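Local coordinates for protein esterase E25 (Uncultured bacterium, PDB 4Q05) that probably hydrolyses ester bonds as a dimeric bacterial esterase of the hormone-sensitive lipase family, GTSAG motif subfamily, at residues Phe133-Gly138 and Val162-Ile167. Numbering follows the deposited sequence.
Sequences FVHTHG and VRVLSI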
loop_
_atom_site.group_PDB
_atom_site.type_symbol
_atom_site.label_atom_id
_atom_site.label_comp_id
_atom_site.label_asym_id
_atom_site.label_seq_id
_atom_site.Cartn_x
_atom_site.Cartn_y
_atom_site.Cartn_z
ATOM N N PHE A 133 1.264 -23.544 -9.322
ATOM C CA PHE A 133 1.531 -22.609 -8.245
ATOM C C PHE A 133 2.080 -23.406 -7.083
ATOM O O PHE A 133 1.387 -24.242 -6.509
ATOM C CB PHE A 133 0.258 -21.869 -7.819
ATOM C CG PHE A 133 0.508 -20.785 -6.808
ATOM C CD1 PHE A 133 0.796 -21.103 -5.493
ATOM C CD2 PHE A 133 0.460 -19.450 -7.181
ATOM C CE1 PHE A 133 1.040 -20.120 -4.559
ATOM C CE2 PHE A 133 0.700 -18.455 -6.262
ATOM C CZ PHE A 133 0.991 -18.789 -4.938
ATOM N N VAL A 134 3.337 -23.153 -6.744
ATOM C CA VAL A 134 3.957 -23.855 -5.635
ATOM C C VAL A 134 3.818 -22.978 -4.401
ATOM O O VAL A 134 4.317 -21.846 -4.352
ATOM C CB VAL A 134 5.429 -24.173 -5.923
ATOM C CG1 VAL A 134 6.059 -24.847 -4.711
ATOM C CG2 VAL A 134 5.545 -25.053 -7.181
ATOM N N HIS A 135 3.123 -23.498 -3.403
ATOM C CA HIS A 135 2.693 -22.659 -2.297
ATOM C C HIS A 135 3.486 -22.969 -1.038
ATOM O O HIS A 135 3.735 -24.133 -0.722
ATOM C CB HIS A 135 1.201 -22.861 -2.054
ATOM C CG HIS A 135 0.741 -22.360 -0.727
ATOM N ND1 HIS A 135 0.673 -21.016 -0.424
ATOM C CD2 HIS A 135 0.334 -23.020 0.384
ATOM C CE1 HIS A 135 0.245 -20.870 0.820
ATOM N NE2 HIS A 135 0.038 -22.070 1.334
ATOM N N THR A 136 3.898 -21.923 -0.330
ATOM C CA THR A 136 4.632 -22.091 0.916
ATOM C C THR A 136 3.815 -21.412 2.003
ATOM O O THR A 136 3.645 -20.193 1.987
ATOM C CB THR A 136 6.020 -21.445 0.839
ATOM O OG1 THR A 136 5.886 -20.090 0.412
ATOM C CG2 THR A 136 6.878 -22.185 -0.186
ATOM N N HIS A 137 3.286 -22.211 2.925
ATOM C CA HIS A 137 2.291 -21.720 3.868
ATOM C C HIS A 137 2.854 -20.682 4.839
ATOM O O HIS A 137 4.060 -20.616 5.066
ATOM C CB HIS A 137 1.641 -22.887 4.629
ATOM C CG HIS A 137 2.579 -23.627 5.538
ATOM N ND1 HIS A 137 3.040 -23.099 6.727
ATOM C CD2 HIS A 137 3.137 -24.859 5.433
ATOM C CE1 HIS A 137 3.833 -23.977 7.319
ATOM N NE2 HIS A 137 3.901 -25.056 6.559
ATOM N N GLY A 138 1.963 -19.860 5.382
ATOM C CA GLY A 138 2.322 -18.856 6.365
ATOM C C GLY A 138 2.303 -19.411 7.774
ATOM O O GLY A 138 2.476 -20.609 7.991
ATOM N N VAL A 162 -5.935 -22.264 -10.500
ATOM C CA VAL A 162 -4.653 -22.822 -10.872
ATOM C C VAL A 162 -4.403 -23.982 -9.924
ATOM O O VAL A 162 -4.855 -23.953 -8.783
ATOM C CB VAL A 162 -3.540 -21.773 -10.707
ATOM C CG1 VAL A 162 -3.369 -21.418 -9.221
ATOM C CG2 VAL A 162 -2.234 -22.271 -11.297
ATOM N N ARG A 163 -3.718 -25.019 -10.397
ATOM C CA ARG A 163 -3.315 -26.100 -9.508
ATOM C C ARG A 163 -2.253 -25.582 -8.571
ATOM O O ARG A 163 -1.374 -24.833 -8.978
ATOM C CB ARG A 163 -2.739 -27.279 -10.295
ATOM C CG ARG A 163 -3.754 -27.985 -11.165
ATOM C CD ARG A 163 -3.127 -29.187 -11.866
ATOM N NE ARG A 163 -4.082 -29.803 -12.774
ATOM C CZ ARG A 163 -4.299 -29.386 -14.018
ATOM N NH1 ARG A 163 -3.611 -28.359 -14.513
ATOM N NH2 ARG A 163 -5.199 -30.005 -14.767
ATOM N N VAL A 164 -2.337 -26.010 -7.321
ATOM C CA VAL A 164 -1.374 -25.642 -6.315
ATOM C C VAL A 164 -0.692 -26.885 -5.764
ATOM O O VAL A 164 -1.320 -27.920 -5.561
ATOM C CB VAL A 164 -2.050 -24.909 -5.150
ATOM C CG1 VAL A 164 -1.030 -24.588 -4.079
ATOM C CG2 VAL A 164 -2.731 -23.641 -5.659
ATOM N N LEU A 165 0.605 -26.769 -5.544
ATOM C CA LEU A 165 1.364 -27.779 -4.834
ATOM C C LEU A 165 1.864 -27.110 -3.555
ATOM O O LEU A 165 2.723 -26.227 -3.601
ATOM C CB LEU A 165 2.537 -28.256 -5.692
ATOM C CG LEU A 165 3.506 -29.247 -5.026
ATOM C CD1 LEU A 165 2.791 -30.555 -4.723
ATOM C CD2 LEU A 165 4.706 -29.494 -5.926
ATOM N N SER A 166 1.308 -27.501 -2.414
ATOM C CA SER A 166 1.688 -26.860 -1.161
ATOM C C SER A 166 2.766 -27.662 -0.462
ATOM O O SER A 166 2.619 -28.860 -0.246
ATOM C CB SER A 166 0.483 -26.669 -0.236
ATOM O OG SER A 166 0.824 -25.810 0.842
ATOM N N ILE A 167 3.857 -26.992 -0.117
ATOM C CA ILE A 167 4.977 -27.671 0.503
ATOM C C ILE A 167 4.877 -27.687 2.029
ATOM O O ILE A 167 4.890 -26.653 2.681
ATOM C CB ILE A 167 6.307 -27.040 0.087
ATOM C CG1 ILE A 167 6.370 -26.970 -1.446
ATOM C CG2 ILE A 167 7.466 -27.824 0.719
ATOM C CD1 ILE A 167 7.606 -26.298 -1.995
HETATM O O HOH W 1 2.897 -24.855 2.302
#
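His135 and Val164 touch on one face of the sheet: CB of His135 lies 3.5 Å from CG1 of Val164. CG stands anti to the backbone N (chi1 164°). This carries the imidazole past Val164 to Ser166, whose CB sits 3.7 Å from CD2 of His135, at the ring edge and in its plane. ND1 makes a weak hydrogen bond to Gly203 O. The backbone N of His137 lies over one ring face, offset toward the rim. The His135 side chain also touches Glu152 and Ala153 of helix 151-160. Phe133 lies on the same side of the sheet, and its ring edge meets the CB of His135. With an alanine here the CB contact to Val164 would stay, but the ring's place beside Ser166 would probably be left as a gap and the weak bond to Gly203 O lost.

The two strands are parallel neighbours in the central sheet of the alpha/beta hydrolase fold. Helix 151-160 links them as a beta-alpha-beta crossover and covers the Phe133, His135 and Val164 face. Leu165 N donates to Phe133 O (2.8 Å). Leu165 O accepts from His135 N. Ile167 N donates to His135 O at 2.9 Å. On the other face, which helix 179-194 covers, Val134 CG1 presses tightly on Ile167 CD1 (3.4 Å). Beyond the strand pairing, one water donates to Ile167 O and His135 O and accepts from His137 N and Ser166 OG.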